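Protein XoxI (Bacillus cereus ATCC 14579, PDB 3CNW) is of unknown function but, as a member of the polyketide cyclase and lipid transport family, probably binds a hydrophobic ligand within a Bet v 1-like helix-grip fold. Local coordinates at residues T7-I12 with T100-W105; R70-S75 with S88-K93; W32-P37 with Y127-K132. All coordinates share one frame; numbering follows the deposited sequence.

Interaction 1 of 3, residues T7-I12 with T100-W105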
# COMPACT_ATOMS: atom_id res chain seq x y z
N THR A 7 3.40 -19.85 -10.75
CA THR A 7 4.38 -19.15 -9.94
C THR A 7 5.74 -19.23 -10.60
O THR A 7 6.05 -20.20 -11.30
CB THR A 7 4.52 -19.78 -8.55
OG1 THR A 7 3.22 -19.98 -7.98
CG2 THR A 7 5.32 -18.85 -7.64
N THR A 8 6.55 -18.21 -10.37
CA THR A 8 7.89 -18.17 -10.91
C THR A 8 8.77 -17.69 -9.77
O THR A 8 8.34 -16.89 -8.94
CB THR A 8 8.02 -17.17 -12.10
OG1 THR A 8 7.12 -17.54 -13.14
CG2 THR A 8 9.44 -17.18 -12.65
N SER A 9 9.99 -18.21 -9.70
CA SER A 9 10.92 -17.80 -8.67
C SER A 9 12.20 -17.38 -9.38
O SER A 9 12.43 -17.74 -10.53
CB SER A 9 11.19 -18.95 -7.71
OG SER A 9 10.07 -19.18 -6.89
N MSE A 10 13.02 -16.60 -8.70
CA MSE A 10 14.26 -16.11 -9.28
C MSE A 10 15.12 -15.58 -8.14
O MSE A 10 14.64 -14.82 -7.30
CB MSE A 10 13.95 -14.97 -10.26
CG MSE A 10 15.12 -14.50 -11.11
SE MSE A 10 15.51 -15.72 -12.56
CE MSE A 10 13.85 -15.54 -13.56
N GLU A 11 16.37 -16.01 -8.12
CA GLU A 11 17.29 -15.55 -7.09
C GLU A 11 17.98 -14.31 -7.65
O GLU A 11 18.36 -14.28 -8.81
CB GLU A 11 18.33 -16.63 -6.77
CG GLU A 11 17.75 -17.80 -6.00
CD GLU A 11 18.77 -18.88 -5.68
OE1 GLU A 11 19.82 -18.55 -5.07
OE2 GLU A 11 18.53 -20.05 -6.04
N ILE A 12 18.09 -13.28 -6.81
CA ILE A 12 18.71 -12.03 -7.24
C ILE A 12 19.88 -11.73 -6.33
O ILE A 12 19.82 -12.02 -5.14
CB ILE A 12 17.69 -10.85 -7.18
CG1 ILE A 12 16.61 -11.02 -8.26
CG2 ILE A 12 18.41 -9.51 -7.42
CD1 ILE A 12 15.72 -12.18 -8.07
N THR A 100 21.63 -11.93 -0.97
CA THR A 100 20.93 -12.45 -2.14
C THR A 100 19.51 -12.71 -1.68
O THR A 100 19.22 -12.75 -0.48
CB THR A 100 21.50 -13.78 -2.69
OG1 THR A 100 21.30 -14.83 -1.73
CG2 THR A 100 22.98 -13.64 -3.03
N SER A 101 18.60 -12.89 -2.62
CA SER A 101 17.23 -13.12 -2.23
C SER A 101 16.46 -13.88 -3.27
O SER A 101 16.88 -13.99 -4.43
CB SER A 101 16.56 -11.77 -1.94
OG SER A 101 16.79 -10.85 -2.98
N LEU A 102 15.33 -14.42 -2.84
CA LEU A 102 14.48 -15.19 -3.72
C LEU A 102 13.17 -14.47 -3.93
O LEU A 102 12.38 -14.32 -3.00
CB LEU A 102 14.22 -16.56 -3.11
CG LEU A 102 13.28 -17.48 -3.88
CD1 LEU A 102 13.90 -17.81 -5.23
CD2 LEU A 102 13.03 -18.73 -3.08
N VAL A 103 12.93 -14.00 -5.15
CA VAL A 103 11.68 -13.31 -5.42
C VAL A 103 10.67 -14.27 -6.02
O VAL A 103 11.01 -15.09 -6.88
CB VAL A 103 11.91 -12.13 -6.39
CG1 VAL A 103 10.58 -11.45 -6.71
CG2 VAL A 103 12.88 -11.12 -5.77
N GLU A 104 9.42 -14.19 -5.57
CA GLU A 104 8.37 -15.08 -6.09
C GLU A 104 7.15 -14.32 -6.56
O GLU A 104 6.59 -13.50 -5.84
CB GLU A 104 7.94 -16.10 -5.02
CG GLU A 104 9.04 -17.07 -4.60
CD GLU A 104 8.52 -18.29 -3.83
OE1 GLU A 104 7.36 -18.26 -3.34
OE2 GLU A 104 9.29 -19.28 -3.70
N TRP A 105 6.74 -14.60 -7.79
CA TRP A 105 5.58 -13.95 -8.37
C TRP A 105 4.59 -15.06 -8.69
O TRP A 105 4.84 -15.88 -9.58
CB TRP A 105 5.97 -13.20 -9.64
CG TRP A 105 5.01 -12.13 -10.04
CD1 TRP A 105 3.71 -11.98 -9.62
CD2 TRP A 105 5.26 -11.05 -10.95
NE1 TRP A 105 3.14 -10.88 -10.23
CE2 TRP A 105 4.07 -10.29 -11.05
CE3 TRP A 105 6.37 -10.66 -11.71
CZ2 TRP A 105 3.96 -9.16 -11.86
CZ3 TRP A 105 6.27 -9.52 -12.52
CH2 TRP A 105 5.07 -8.80 -12.59
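T7 meets W105 at the start of the pairing: its CA lies 3.3 Å from W105 O in a CA-H...O contact, and CG2, held anti to the backbone N (OG1 at chi1 -48°), comes down on the same carbonyl. T8 then forms a hydrogen-bonded antiparallel pair with W105. T8 N gives a bond to W105 O, and W105 N returns one of 3.0 Å to T8 O. Both side chains rise from the same face, which the helix 116-139 covers: T8 touches H124 and L131, and the W105 ring stacks on Y127. S9 points to the other face, opposite E104 in a non-hydrogen-bonded pair. With chi1 at -72°, OG sits beside its own backbone N and reaches E104 OE2 in a weak bond of 3.3 Å; the firmer partner of this carboxylate is K93, whose NZ makes a salt bridge to OE1. M10, a selenomethionine, pairs with V103: V103 N binds M10 O at 2.9 Å, whereas the reverse bond is weak. The M10 side chain leads away from the partner strand to Q135 of helix 116-139. E11 CG packs against L102 CD1 at 3.9 Å, the aliphatic parts of the two crossing at a slant, and E11 CA approaches S101 O. I12 closes the run with two bonds to S101, I12 N to S101 O at 2.8 Å and S101 N to I12 O. On the face shared with V103, I12 CD1 meets V103 CG2 at 3.8 Å, and V19 touches both residues. The chemistry is thus divided by face: main-chain bonds fix the register, the face with I12, V103 and W105 packs on helices 16-23 and 116-139, T8 and S101 being its polar members, and the side of S9, E11 and E104 is polar, softened by L102.

Interaction 2 of 3, residues R70-S75 with S88-K93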
# COMPACT_ATOMS: atom_id res chain seq x y z
N ARG A 70 7.82 -7.96 3.18
CA ARG A 70 8.10 -7.78 1.77
C ARG A 70 7.21 -8.51 0.76
O ARG A 70 7.66 -9.41 0.05
CB ARG A 70 9.57 -8.15 1.51
CG ARG A 70 10.56 -7.48 2.49
CD ARG A 70 11.98 -7.95 2.22
NE ARG A 70 12.10 -9.39 2.42
CZ ARG A 70 12.57 -9.95 3.53
NH1 ARG A 70 12.97 -9.20 4.55
NH2 ARG A 70 12.61 -11.28 3.62
N TYR A 71 5.94 -8.12 0.70
CA TYR A 71 5.02 -8.70 -0.27
C TYR A 71 3.79 -7.81 -0.44
O TYR A 71 3.47 -6.97 0.40
CB TYR A 71 4.59 -10.10 0.15
CG TYR A 71 3.48 -10.15 1.19
CD1 TYR A 71 2.14 -10.10 0.80
CD2 TYR A 71 3.77 -10.31 2.55
CE1 TYR A 71 1.11 -10.20 1.74
CE2 TYR A 71 2.75 -10.41 3.50
CZ TYR A 71 1.42 -10.36 3.08
OH TYR A 71 0.40 -10.46 4.00
N TYR A 72 3.12 -7.98 -1.57
CA TYR A 72 1.89 -7.26 -1.82
C TYR A 72 1.07 -8.10 -2.79
O TYR A 72 1.62 -8.83 -3.63
CB TYR A 72 2.15 -5.82 -2.33
CG TYR A 72 2.56 -5.63 -3.77
CD1 TYR A 72 1.61 -5.69 -4.79
CD2 TYR A 72 3.87 -5.31 -4.10
CE1 TYR A 72 1.97 -5.44 -6.12
CE2 TYR A 72 4.24 -5.06 -5.43
CZ TYR A 72 3.28 -5.13 -6.42
OH TYR A 72 3.64 -4.88 -7.73
N THR A 73 -0.24 -8.05 -2.61
CA THR A 73 -1.19 -8.80 -3.40
C THR A 73 -2.12 -7.81 -4.10
O THR A 73 -2.56 -6.84 -3.48
CB THR A 73 -2.04 -9.75 -2.49
OG1 THR A 73 -1.21 -10.78 -1.94
CG2 THR A 73 -3.18 -10.37 -3.25
N TYR A 74 -2.42 -8.07 -5.36
CA TYR A 74 -3.28 -7.20 -6.14
C TYR A 74 -4.18 -7.99 -7.08
O TYR A 74 -3.89 -9.13 -7.44
CB TYR A 74 -2.43 -6.22 -6.95
CG TYR A 74 -1.64 -6.89 -8.04
CD1 TYR A 74 -2.13 -6.95 -9.35
CD2 TYR A 74 -0.42 -7.49 -7.77
CE1 TYR A 74 -1.41 -7.60 -10.36
CE2 TYR A 74 0.31 -8.14 -8.77
CZ TYR A 74 -0.20 -8.20 -10.06
OH TYR A 74 0.50 -8.87 -11.04
N SER A 75 -5.27 -7.35 -7.47
CA SER A 75 -6.24 -7.95 -8.37
C SER A 75 -6.43 -7.06 -9.59
O SER A 75 -6.07 -5.88 -9.58
CB SER A 75 -7.58 -8.13 -7.65
OG SER A 75 -8.04 -6.89 -7.14
N SER A 88 -2.78 -11.89 -7.75
CA SER A 88 -1.34 -12.06 -7.88
C SER A 88 -0.59 -11.44 -6.71
O SER A 88 -0.94 -10.36 -6.22
CB SER A 88 -0.83 -11.43 -9.18
OG SER A 88 0.55 -11.69 -9.34
N THR A 89 0.45 -12.12 -6.26
CA THR A 89 1.23 -11.65 -5.14
C THR A 89 2.71 -11.76 -5.43
O THR A 89 3.16 -12.74 -6.02
CB THR A 89 0.88 -12.46 -3.88
OG1 THR A 89 1.89 -12.27 -2.88
CG2 THR A 89 0.79 -13.92 -4.21
N ILE A 90 3.47 -10.74 -5.06
CA ILE A 90 4.91 -10.79 -5.27
C ILE A 90 5.56 -10.67 -3.91
O ILE A 90 5.21 -9.80 -3.12
CB ILE A 90 5.39 -9.68 -6.23
CG1 ILE A 90 6.87 -9.88 -6.55
CG2 ILE A 90 5.21 -8.33 -5.60
CD1 ILE A 90 7.40 -8.99 -7.67
N GLN A 91 6.50 -11.56 -3.62
CA GLN A 91 7.17 -11.55 -2.33
C GLN A 91 8.67 -11.76 -2.48
O GLN A 91 9.13 -12.50 -3.35
CB GLN A 91 6.58 -12.65 -1.45
CG GLN A 91 7.22 -12.77 -0.08
CD GLN A 91 6.78 -14.02 0.65
OE1 GLN A 91 6.47 -15.03 0.02
NE2 GLN A 91 6.77 -13.96 1.97
N VAL A 92 9.42 -11.08 -1.62
CA VAL A 92 10.87 -11.17 -1.62
C VAL A 92 11.32 -11.97 -0.40
O VAL A 92 11.34 -11.46 0.72
CB VAL A 92 11.52 -9.77 -1.59
CG1 VAL A 92 13.04 -9.88 -1.67
CG2 VAL A 92 10.97 -8.91 -2.73
N LYS A 93 11.67 -13.23 -0.63
CA LYS A 93 12.12 -14.12 0.43
C LYS A 93 13.64 -14.08 0.61
O LYS A 93 14.37 -13.54 -0.22
CB LYS A 93 11.68 -15.54 0.10
CG LYS A 93 10.18 -15.71 -0.06
CD LYS A 93 9.84 -17.11 -0.54
CE LYS A 93 8.35 -17.40 -0.42
NZ LYS A 93 8.02 -18.81 -0.81
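R70 grips the carbonyl of V92 side-on: NE binds V92 O at 2.8 Å and NH2 reaches the same oxygen at 3.2 Å, which lies in the guanidinium plane. A bend at chi3 (-62°) turns the edge of the group to V92 O, while the main chain adds V92 N to R70 O. Further along, Y72 and I90 exchange a pair of backbone bonds, and their side chains run side by side. CG2 of I90 lies over one face of the Y72 ring, 3.8 Å from its centroid, a CH-pi contact set slightly toward the rim. Y74 and S88 pair in the same way, and CB of S88 comes within 3.4 Å of Y74 CZ. On the opposite face, CB of Y71 meets CB of Q91 at 3.6 Å, and T73 OG1 packs on T89 CB. The second shell holds these groups: R48 bonds the Y72 hydroxyl and lies on the Y74 ring in a cation-pi contact, S106 O takes the S88 hydroxyl, and W32 and V103 back I90. R70 and Y71 both face N66 in a G1 beta bulge, which lies at the start of strand 71-76, beside strand 57-66. Strands 71-76 and 83-94 form a beta hairpin in the middle of the antiparallel sheet, whose Y72, Y74 and I90 face belongs to the interior of the helix-grip fold.

Interaction 3 of 3, residues W32-P37 with Y127-K132; sequences WLPYIP and YSDGLK
D129 reaches from its helix to the turn L33-I36, and its carboxylate meets P34 and Y35. CB leaves the helix toward the loop, and chi1 of 177° sets CG anti to the backbone N; CG lies 4.1 Å from P34 CD. At the tip the two oxygens differ. OD1 only skirts the proline ring near CB and CG, whereas OD2 meets P34 CD at 3.3 Å, the L33 methyl CD1 at 3.6 Å and Y35 N. From Y35 N it accepts a weak, bent hydrogen bond of 3.2 Å (126° at the hydrogen) inside the type I turn, which itself is closed by I36 N to L33 O. One residue on, G130 has no side chain, and L33 CD1 comes to 3.5 Å from its CA. The W32 indole approaches edge-on, with CE3 3.5 Å from G130 O in the ring plane, and CZ3 lies a loose 4.5 Å from L131 CD2. The loop between helix 16-23 and strand 38-42 is thus laid against helix 116-139: W32 also packs on L22 and I23 of the shorter helix, while L131 turns to T8 on strand 4-12.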
# COMPACT_ATOMS: atom_id res chain seq x y z
N TRP A 32 11.40 -1.76 -13.29
CA TRP A 32 12.04 -3.06 -13.43
C TRP A 32 11.36 -4.10 -14.32
O TRP A 32 11.96 -5.13 -14.65
CB TRP A 32 12.21 -3.67 -12.04
CG TRP A 32 10.90 -3.92 -11.35
CD1 TRP A 32 10.15 -3.03 -10.66
CD2 TRP A 32 10.20 -5.18 -11.27
NE1 TRP A 32 9.03 -3.64 -10.14
CE2 TRP A 32 9.04 -4.96 -10.50
CE3 TRP A 32 10.46 -6.47 -11.77
CZ2 TRP A 32 8.12 -6.00 -10.21
CZ3 TRP A 32 9.55 -7.49 -11.48
CH2 TRP A 32 8.40 -7.24 -10.70
N LEU A 33 10.12 -3.86 -14.70
CA LEU A 33 9.38 -4.79 -15.54
C LEU A 33 9.27 -4.26 -16.95
O LEU A 33 8.47 -3.37 -17.21
CB LEU A 33 7.99 -5.03 -14.95
CG LEU A 33 6.94 -5.74 -15.80
CD1 LEU A 33 7.41 -7.12 -16.22
CD2 LEU A 33 5.68 -5.86 -14.99
N PRO A 34 10.05 -4.82 -17.89
CA PRO A 34 10.02 -4.37 -19.28
C PRO A 34 8.62 -4.30 -19.88
O PRO A 34 8.32 -3.43 -20.69
CB PRO A 34 10.90 -5.40 -19.99
CG PRO A 34 11.87 -5.82 -18.94
CD PRO A 34 10.97 -5.97 -17.74
N TYR A 35 7.75 -5.21 -19.46
CA TYR A 35 6.39 -5.28 -19.97
C TYR A 35 5.49 -4.09 -19.61
O TYR A 35 4.46 -3.87 -20.26
CB TYR A 35 5.74 -6.56 -19.47
CG TYR A 35 4.39 -6.81 -20.06
CD1 TYR A 35 4.25 -7.17 -21.40
CD2 TYR A 35 3.24 -6.70 -19.29
CE1 TYR A 35 3.00 -7.42 -21.96
CE2 TYR A 35 1.98 -6.95 -19.84
CZ TYR A 35 1.87 -7.31 -21.17
OH TYR A 35 0.62 -7.57 -21.71
N ILE A 36 5.86 -3.34 -18.58
CA ILE A 36 5.06 -2.19 -18.15
C ILE A 36 5.86 -0.90 -18.22
O ILE A 36 6.41 -0.45 -17.22
CB ILE A 36 4.52 -2.37 -16.71
CG1 ILE A 36 3.64 -3.62 -16.65
CG2 ILE A 36 3.68 -1.17 -16.29
CD1 ILE A 36 2.49 -3.63 -17.67
N PRO A 37 5.93 -0.29 -19.41
CA PRO A 37 6.67 0.96 -19.63
C PRO A 37 6.12 2.15 -18.84
O PRO A 37 6.86 3.08 -18.53
CB PRO A 37 6.53 1.19 -21.13
CG PRO A 37 6.17 -0.13 -21.68
CD PRO A 37 5.28 -0.73 -20.65
N TYR A 127 5.63 -12.68 -15.78
CA TYR A 127 6.36 -12.83 -14.54
C TYR A 127 7.84 -13.06 -14.85
O TYR A 127 8.70 -12.34 -14.33
CB TYR A 127 5.81 -14.01 -13.74
CG TYR A 127 4.37 -13.88 -13.31
CD1 TYR A 127 3.69 -12.66 -13.40
CD2 TYR A 127 3.68 -14.97 -12.79
CE1 TYR A 127 2.34 -12.54 -12.99
CE2 TYR A 127 2.34 -14.87 -12.37
CZ TYR A 127 1.67 -13.65 -12.48
OH TYR A 127 0.35 -13.55 -12.08
N SER A 128 8.12 -14.04 -15.72
CA SER A 128 9.51 -14.35 -16.11
C SER A 128 10.22 -13.14 -16.70
O SER A 128 11.38 -12.88 -16.38
CB SER A 128 9.54 -15.49 -17.15
OG SER A 128 10.88 -15.77 -17.60
N ASP A 129 9.53 -12.41 -17.56
CA ASP A 129 10.08 -11.21 -18.19
C ASP A 129 10.60 -10.25 -17.12
O ASP A 129 11.74 -9.77 -17.19
CB ASP A 129 9.00 -10.53 -19.03
CG ASP A 129 9.48 -9.24 -19.65
OD1 ASP A 129 10.37 -9.29 -20.53
OD2 ASP A 129 8.96 -8.17 -19.25
N GLY A 130 9.76 -9.98 -16.13
CA GLY A 130 10.12 -9.07 -15.05
C GLY A 130 11.15 -9.61 -14.07
O GLY A 130 12.05 -8.88 -13.67
N LEU A 131 11.02 -10.87 -13.66
CA LEU A 131 11.99 -11.43 -12.72
C LEU A 131 13.38 -11.55 -13.35
O LEU A 131 14.40 -11.40 -12.66
CB LEU A 131 11.54 -12.80 -12.20
CG LEU A 131 10.26 -12.91 -11.37
CD1 LEU A 131 10.28 -14.25 -10.64
CD2 LEU A 131 10.16 -11.79 -10.35
N LYS A 132 13.42 -11.83 -14.65
CA LYS A 132 14.69 -11.97 -15.37
C LYS A 132 15.35 -10.60 -15.50
O LYS A 132 16.55 -10.46 -15.26
CB LYS A 132 14.44 -12.57 -16.75
CG LYS A 132 15.69 -12.85 -17.57
CD LYS A 132 16.25 -14.23 -17.30
CE LYS A 132 17.03 -14.28 -16.01
NZ LYS A 132 17.45 -15.68 -15.73

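Overall arrangement
Interactions 1 and 2 lie in the same antiparallel sheet, as strand 101-111 is the neighbour of strand 83-94; the probable backbone bond from K93 N to L102 O joins them. Both depend on main-chain pairing, but interaction 1 lies at strand 4-12, one of the two outermost strands within the chain, with exposed T7 and E11, whereas interaction 2 sits nearer the chain's centre, has no exposed residue among those that touch and has more aromatic side chains. Interaction 3, also nearer the centre and with P34 exposed, is smaller and contains no strand: loop meets helix through side-chain packing and one weak bond. It joins the others on the inner face, where W32 CH2 touches both W105 CZ3 and I90 CD1.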